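Local coordinates for protein uricase (Arthrobacter globiformis, PDB 2YZC) that catalyses the oxidation of uric acid by molecular oxygen to 5-hydroxyisourate, which is processed further to (S)-allantoin, at residues Ala148-Leu153 and Ala201-Val206; Leu220-Thr225 and Leu247-His252. All coordinates share one frame; numbering follows the deposited sequence.

Contact 1: Ala148-Leu153 and Ala201-Val206; sequences AGIEGL and AVYASV
Two extended first torsions bring Y203 and I150 together: with CG anti to the backbone N (chi1 171°), the tyrosine ring lies alongside the strand, at I150 and the G149 carbonyl, and I150 sends CG1 and CD1 out in the same trans fashion (chi1 -175°) from the strand. The setting is the helix-on-sheet layer of a tunnelling fold (T-fold) domain, in which two consecutive helices pack on an antiparallel sheet; here helix 199-216 meets strand 143-157. On the helix side Y203 makes the contact, its side chain crossing that of I150 at about a right angle. The phenol end lies against the isoleucine, with OH 3.5 Å from I150 CD1 and 3.6 Å from I150 CG1, while ring atom CE2 is 4.2 Å from I150 CB. On the ring's edge the neighbour is different: the carbonyl oxygen of G149 lies near the ring plane, so it meets the hydrogen-bearing rim and not the pi cloud. The hydroxyl touches hydrocarbon within the contact, but its polar partner is E131 on the adjacent strand 131-140, to which it is hydrogen-bonded. That bond satisfies the buried hydroxyl and ties the helix to a second strand of the sheet. The helix is also seated on strand 182-192, where V202 packs on Y192 and V206 on W190, so the tyrosine bridges to the two strands beyond. No hydrogen bond joins the two segments directly; the closest approach at the ring edge is Y203 CE2 to G149 O, 3.5 Å.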
loop_
_atom_site.group_PDB
_atom_site.type_symbol
_atom_site.label_atom_id
_atom_site.label_comp_id
_atom_site.label_asym_id
_atom_site.label_seq_id
_atom_site.Cartn_x
_atom_site.Cartn_y
_atom_site.Cartn_z
ATOM N N ALA A 148 20.021 -15.462 0.705
ATOM C CA ALA A 148 18.909 -15.498 1.650
ATOM C C ALA A 148 18.825 -14.115 2.273
ATOM O O ALA A 148 19.781 -13.350 2.218
ATOM C CB ALA A 148 19.154 -16.555 2.734
ATOM N N GLY A 149 17.683 -13.778 2.858
ATOM C CA GLY A 149 17.578 -12.466 3.455
ATOM C C GLY A 149 16.414 -12.309 4.403
ATOM O O GLY A 149 15.626 -13.231 4.620
ATOM N N ILE A 150 16.322 -11.120 4.979
ATOM C CA ILE A 150 15.250 -10.804 5.900
ATOM C C ILE A 150 14.815 -9.382 5.588
ATOM O O ILE A 150 15.624 -8.553 5.168
ATOM C CB ILE A 150 15.728 -10.904 7.366
ATOM C CG1 ILE A 150 14.550 -10.680 8.320
ATOM C CG2 ILE A 150 16.824 -9.884 7.626
ATOM C CD1 ILE A 150 14.884 -10.973 9.771
ATOM N N GLU A 151 13.530 -9.106 5.762
ATOM C CA GLU A 151 13.025 -7.770 5.509
ATOM C C GLU A 151 11.816 -7.511 6.389
ATOM O O GLU A 151 11.271 -8.436 6.991
ATOM C CB GLU A 151 12.658 -7.606 4.027
ATOM C CG GLU A 151 11.565 -8.535 3.527
ATOM C CD GLU A 151 11.461 -8.537 2.007
ATOM O OE1 GLU A 151 10.435 -9.011 1.470
ATOM O OE2 GLU A 151 12.414 -8.073 1.348
ATOM N N GLY A 152 11.436 -6.242 6.492
ATOM C CA GLY A 152 10.277 -5.874 7.287
ATOM C C GLY A 152 10.447 -5.997 8.788
ATOM O O GLY A 152 9.464 -5.962 9.526
ATOM N N LEU A 153 11.686 -6.143 9.245
ATOM C CA LEU A 153 11.962 -6.261 10.672
ATOM C C LEU A 153 12.366 -4.899 11.235
ATOM O O LEU A 153 13.523 -4.488 11.131
ATOM C CB LEU A 153 13.076 -7.280 10.910
ATOM C CG LEU A 153 13.542 -7.469 12.354
ATOM C CD1 LEU A 153 12.366 -7.789 13.262
ATOM C CD2 LEU A 153 14.573 -8.585 12.394
ATOM N N ALA A 201 18.740 -23.161 10.120
ATOM C CA ALA A 201 19.621 -22.855 11.244
ATOM C C ALA A 201 20.438 -21.589 11.002
ATOM O O ALA A 201 20.610 -20.772 11.909
ATOM C CB ALA A 201 20.551 -24.036 11.530
ATOM N N VAL A 202 20.942 -21.421 9.785
ATOM C CA VAL A 202 21.728 -20.231 9.481
ATOM C C VAL A 202 20.842 -18.988 9.477
ATOM O O VAL A 202 21.233 -17.945 9.996
ATOM C CB VAL A 202 22.459 -20.374 8.129
ATOM C CG1 VAL A 202 23.173 -19.073 7.774
ATOM C CG2 VAL A 202 23.468 -21.513 8.219
ATOM N N TYR A 203 19.643 -19.087 8.907
ATOM C CA TYR A 203 18.756 -17.925 8.910
ATOM C C TYR A 203 18.501 -17.478 10.350
ATOM O O TYR A 203 18.581 -16.291 10.660
ATOM C CB TYR A 203 17.422 -18.240 8.220
ATOM C CG TYR A 203 16.388 -17.143 8.374
ATOM C CD1 TYR A 203 15.495 -17.140 9.446
ATOM C CD2 TYR A 203 16.316 -16.096 7.456
ATOM C CE1 TYR A 203 14.550 -16.119 9.597
ATOM C CE2 TYR A 203 15.381 -15.075 7.599
ATOM C CZ TYR A 203 14.501 -15.093 8.668
ATOM O OH TYR A 203 13.560 -14.093 8.794
ATOM N N ALA A 204 18.208 -18.431 11.231
ATOM C CA ALA A 204 17.945 -18.104 12.631
ATOM C C ALA A 204 19.169 -17.470 13.285
ATOM O O ALA A 204 19.056 -16.501 14.035
ATOM C CB ALA A 204 17.531 -19.358 13.399
ATOM N N SER A 205 20.344 -18.020 13.000
ATOM C CA SER A 205 21.571 -17.487 13.570
ATOM C C SER A 205 21.852 -16.078 13.064
ATOM O O SER A 205 22.200 -15.187 13.844
ATOM C CB SER A 205 22.757 -18.389 13.223
ATOM O OG SER A 205 23.970 -17.763 13.600
ATOM N N VAL A 206 21.713 -15.884 11.757
ATOM C CA VAL A 206 21.964 -14.580 11.156
ATOM C C VAL A 206 21.011 -13.540 11.744
ATOM O O VAL A 206 21.435 -12.457 12.147
ATOM C CB VAL A 206 21.832 -14.654 9.614
ATOM C CG1 VAL A 206 21.857 -13.261 9.003
ATOM C CG2 VAL A 206 22.995 -15.474 9.046
#

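Contact 2: Leu220-Thr225 and Leu247-His252; sequences LALQQT and LPNKHH. With 1AL (allantoate ion), chain I.
L222, the first residue of helix 222-236, and N249 on strand 240-254 bring the two backbones closest, with their CA atoms 7.5 Å apart at the ligand end of this T-fold helix-on-sheet layer. A221 is the N-cap: its carbonyl accepts T225 N, and at the helix start L222 N points at allantoate O2 (2.8 Å) in a nearly straight bond (176°). The L222 side chain packs on the strand, its CD1 lying 3.9 Å from N249 CB and its CD2 meeting L247 CD1, while the side chains of L222 and N249 run past each other in opposite directions. N249 CG is anti to the backbone N (chi1 -162°), which sets ND2 to donate to carboxylate O6 at 2.8 Å. The other carboxylate oxygen, O7, sits in the H251 ring plane and takes a weak bond from NE2, while Q223 OE1 weakly accepts ligand N3. R180 borders N249, and T67 OG1 and D68 N of the third subunit also hydrogen-bond the ligand, so the pocket is an intersubunit site. One face of the H251 imidazole is covered by the carbonyl of N249, whose O stands 3.4 Å above the ring centre.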
loop_
_atom_site.group_PDB
_atom_site.type_symbol
_atom_site.label_atom_id
_atom_site.label_comp_id
_atom_site.label_asym_id
_atom_site.label_seq_id
_atom_site.Cartn_x
_atom_site.Cartn_y
_atom_site.Cartn_z
ATOM N N LEU A 220 27.692 5.325 17.051
ATOM C CA LEU A 220 28.224 6.669 16.849
ATOM C C LEU A 220 27.800 7.093 15.448
ATOM O O LEU A 220 28.002 8.234 15.039
ATOM C CB LEU A 220 29.752 6.672 16.953
ATOM C CG LEU A 220 30.345 6.275 18.308
ATOM C CD1 LEU A 220 31.871 6.362 18.247
ATOM C CD2 LEU A 220 29.805 7.197 19.392
ATOM N N ALA A 221 27.207 6.152 14.719
ATOM C CA ALA A 221 26.727 6.384 13.359
ATOM C C ALA A 221 25.979 5.137 12.889
ATOM O O ALA A 221 26.311 4.022 13.292
ATOM C CB ALA A 221 27.898 6.661 12.427
ATOM N N LEU A 222 24.971 5.322 12.046
ATOM C CA LEU A 222 24.219 4.182 11.537
ATOM C C LEU A 222 25.178 3.311 10.726
ATOM O O LEU A 222 25.046 2.086 10.702
ATOM C CB LEU A 222 23.068 4.642 10.638
ATOM C CG LEU A 222 21.746 3.873 10.757
ATOM C CD1 LEU A 222 20.922 4.124 9.511
ATOM C CD2 LEU A 222 21.991 2.384 10.940
ATOM N N GLN A 223 26.142 3.949 10.063
ATOM C CA GLN A 223 27.134 3.226 9.260
ATOM C C GLN A 223 27.943 2.251 10.123
ATOM O O GLN A 223 28.275 1.147 9.683
ATOM C CB GLN A 223 28.096 4.204 8.561
ATOM C CG GLN A 223 27.481 5.023 7.415
ATOM C CD GLN A 223 26.841 6.330 7.879
ATOM O OE1 GLN A 223 26.330 6.423 8.992
ATOM N NE2 GLN A 223 26.852 7.337 7.012
ATOM N N GLN A 224 28.262 2.665 11.346
ATOM C CA GLN A 224 29.040 1.831 12.262
ATOM C C GLN A 224 28.203 0.653 12.748
ATOM O O GLN A 224 28.681 -0.483 12.828
ATOM C CB GLN A 224 29.506 2.656 13.466
ATOM C CG GLN A 224 30.391 1.897 14.451
ATOM C CD GLN A 224 30.513 2.601 15.797
ATOM O OE1 GLN A 224 31.413 2.311 16.587
ATOM N NE2 GLN A 224 29.596 3.522 16.066
ATOM N N THR A 225 26.952 0.937 13.092
ATOM C CA THR A 225 26.042 -0.098 13.556
ATOM C C THR A 225 25.875 -1.144 12.453
ATOM O O THR A 225 25.851 -2.341 12.719
ATOM C CB THR A 225 24.664 0.503 13.918
ATOM O OG1 THR A 225 24.804 1.325 15.086
ATOM C CG2 THR A 225 23.631 -0.604 14.184
ATOM N N LEU A 247 19.592 0.109 5.263
ATOM C CA LEU A 247 18.956 0.549 6.493
ATOM C C LEU A 247 18.497 1.993 6.497
ATOM O O LEU A 247 19.306 2.910 6.393
ATOM C CB LEU A 247 19.916 0.351 7.667
ATOM C CG LEU A 247 20.537 -1.034 7.855
ATOM C CD1 LEU A 247 21.458 -1.015 9.059
ATOM C CD2 LEU A 247 19.437 -2.071 8.041
ATOM N N PRO A 248 17.182 2.218 6.602
ATOM C CA PRO A 248 16.719 3.603 6.624
ATOM C C PRO A 248 16.895 4.138 8.039
ATOM O O PRO A 248 16.850 3.374 9.007
ATOM C CB PRO A 248 15.242 3.480 6.248
ATOM C CG PRO A 248 14.861 2.153 6.831
ATOM C CD PRO A 248 16.051 1.285 6.449
ATOM N N ASN A 249 17.145 5.435 8.166
ATOM C CA ASN A 249 17.242 6.015 9.490
ATOM C C ASN A 249 15.885 6.693 9.633
ATOM O O ASN A 249 15.689 7.813 9.157
ATOM C CB ASN A 249 18.356 7.051 9.588
ATOM C CG ASN A 249 18.745 7.333 11.030
ATOM O OD1 ASN A 249 17.921 7.205 11.932
ATOM N ND2 ASN A 249 19.997 7.715 11.254
ATOM N N LYS A 250 14.943 5.988 10.254
ATOM C CA LYS A 250 13.587 6.493 10.434
ATOM C C LYS A 250 13.576 7.461 11.600
ATOM O O LYS A 250 13.572 7.067 12.763
ATOM C CB LYS A 250 12.632 5.321 10.664
ATOM C CG LYS A 250 12.792 4.253 9.583
ATOM C CD LYS A 250 11.585 3.351 9.458
ATOM C CE LYS A 250 11.393 2.486 10.671
ATOM N NZ LYS A 250 10.207 1.611 10.473
ATOM N N HIS A 251 13.576 8.739 11.256
ATOM C CA HIS A 251 13.646 9.812 12.234
ATOM C C HIS A 251 12.520 9.952 13.235
ATOM O O HIS A 251 11.346 10.010 12.884
ATOM C CB HIS A 251 13.840 11.141 11.504
ATOM C CG HIS A 251 15.004 11.147 10.563
ATOM N ND1 HIS A 251 14.900 11.562 9.252
ATOM C CD2 HIS A 251 16.298 10.787 10.741
ATOM C CE1 HIS A 251 16.079 11.456 8.663
ATOM N NE2 HIS A 251 16.944 10.989 9.544
ATOM N N HIS A 252 12.914 9.996 14.501
ATOM C CA HIS A 252 12.001 10.202 15.611
ATOM C C HIS A 252 12.522 11.502 16.188
ATOM O O HIS A 252 13.506 11.517 16.929
ATOM C CB HIS A 252 12.115 9.069 16.635
ATOM C CG HIS A 252 11.387 7.827 16.231
ATOM N ND1 HIS A 252 11.682 7.137 15.076
ATOM C CD2 HIS A 252 10.346 7.176 16.803
ATOM C CE1 HIS A 252 10.852 6.116 14.951
ATOM N NE2 HIS A 252 10.031 6.117 15.985
HETATM C C1 1AL I . 23.920 8.864 10.453
HETATM O O2 1AL I . 24.345 7.904 11.117
HETATM N N3 1AL I . 24.459 9.224 9.256
HETATM N N4 1AL I . 22.842 9.529 11.035
HETATM C C5 1AL I . 21.032 9.442 9.071
HETATM O O6 1AL I . 21.309 8.245 8.871
HETATM O O7 1AL I . 20.061 10.052 8.596
HETATM C C8 1AL I . 21.822 10.168 10.202
HETATM C C9 1AL I . 22.017 12.461 9.364
HETATM O O10 1AL I . 21.287 13.453 9.154
HETATM N N11 1AL I . 23.093 12.156 8.573
HETATM N N12 1AL I . 21.800 11.613 10.393
#

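In the fold
Contact 1 and contact 2 fix successive helices, 199-216 and 222-236, to the same antiparallel sheet, and contact 1 closes in the chain before contact 2 opens. Their centres are about 20 Å apart and their nearest atoms about 7 Å. Strand 182-192 lies between strands 143-157 and 240-254, pairing antiparallel with each; K250 and H252 also touch T154 and L156, further along the strand that carries contact 1. The roles differ: contact 1, its centre about 8 Å from the centre of the chain, is away from the annotated sites, whereas contact 2, its centre about 19 Å from that point, holds allantoate and contains H251, assigned to the charge relay together with K22 and T67, which at this site come from the third subunit.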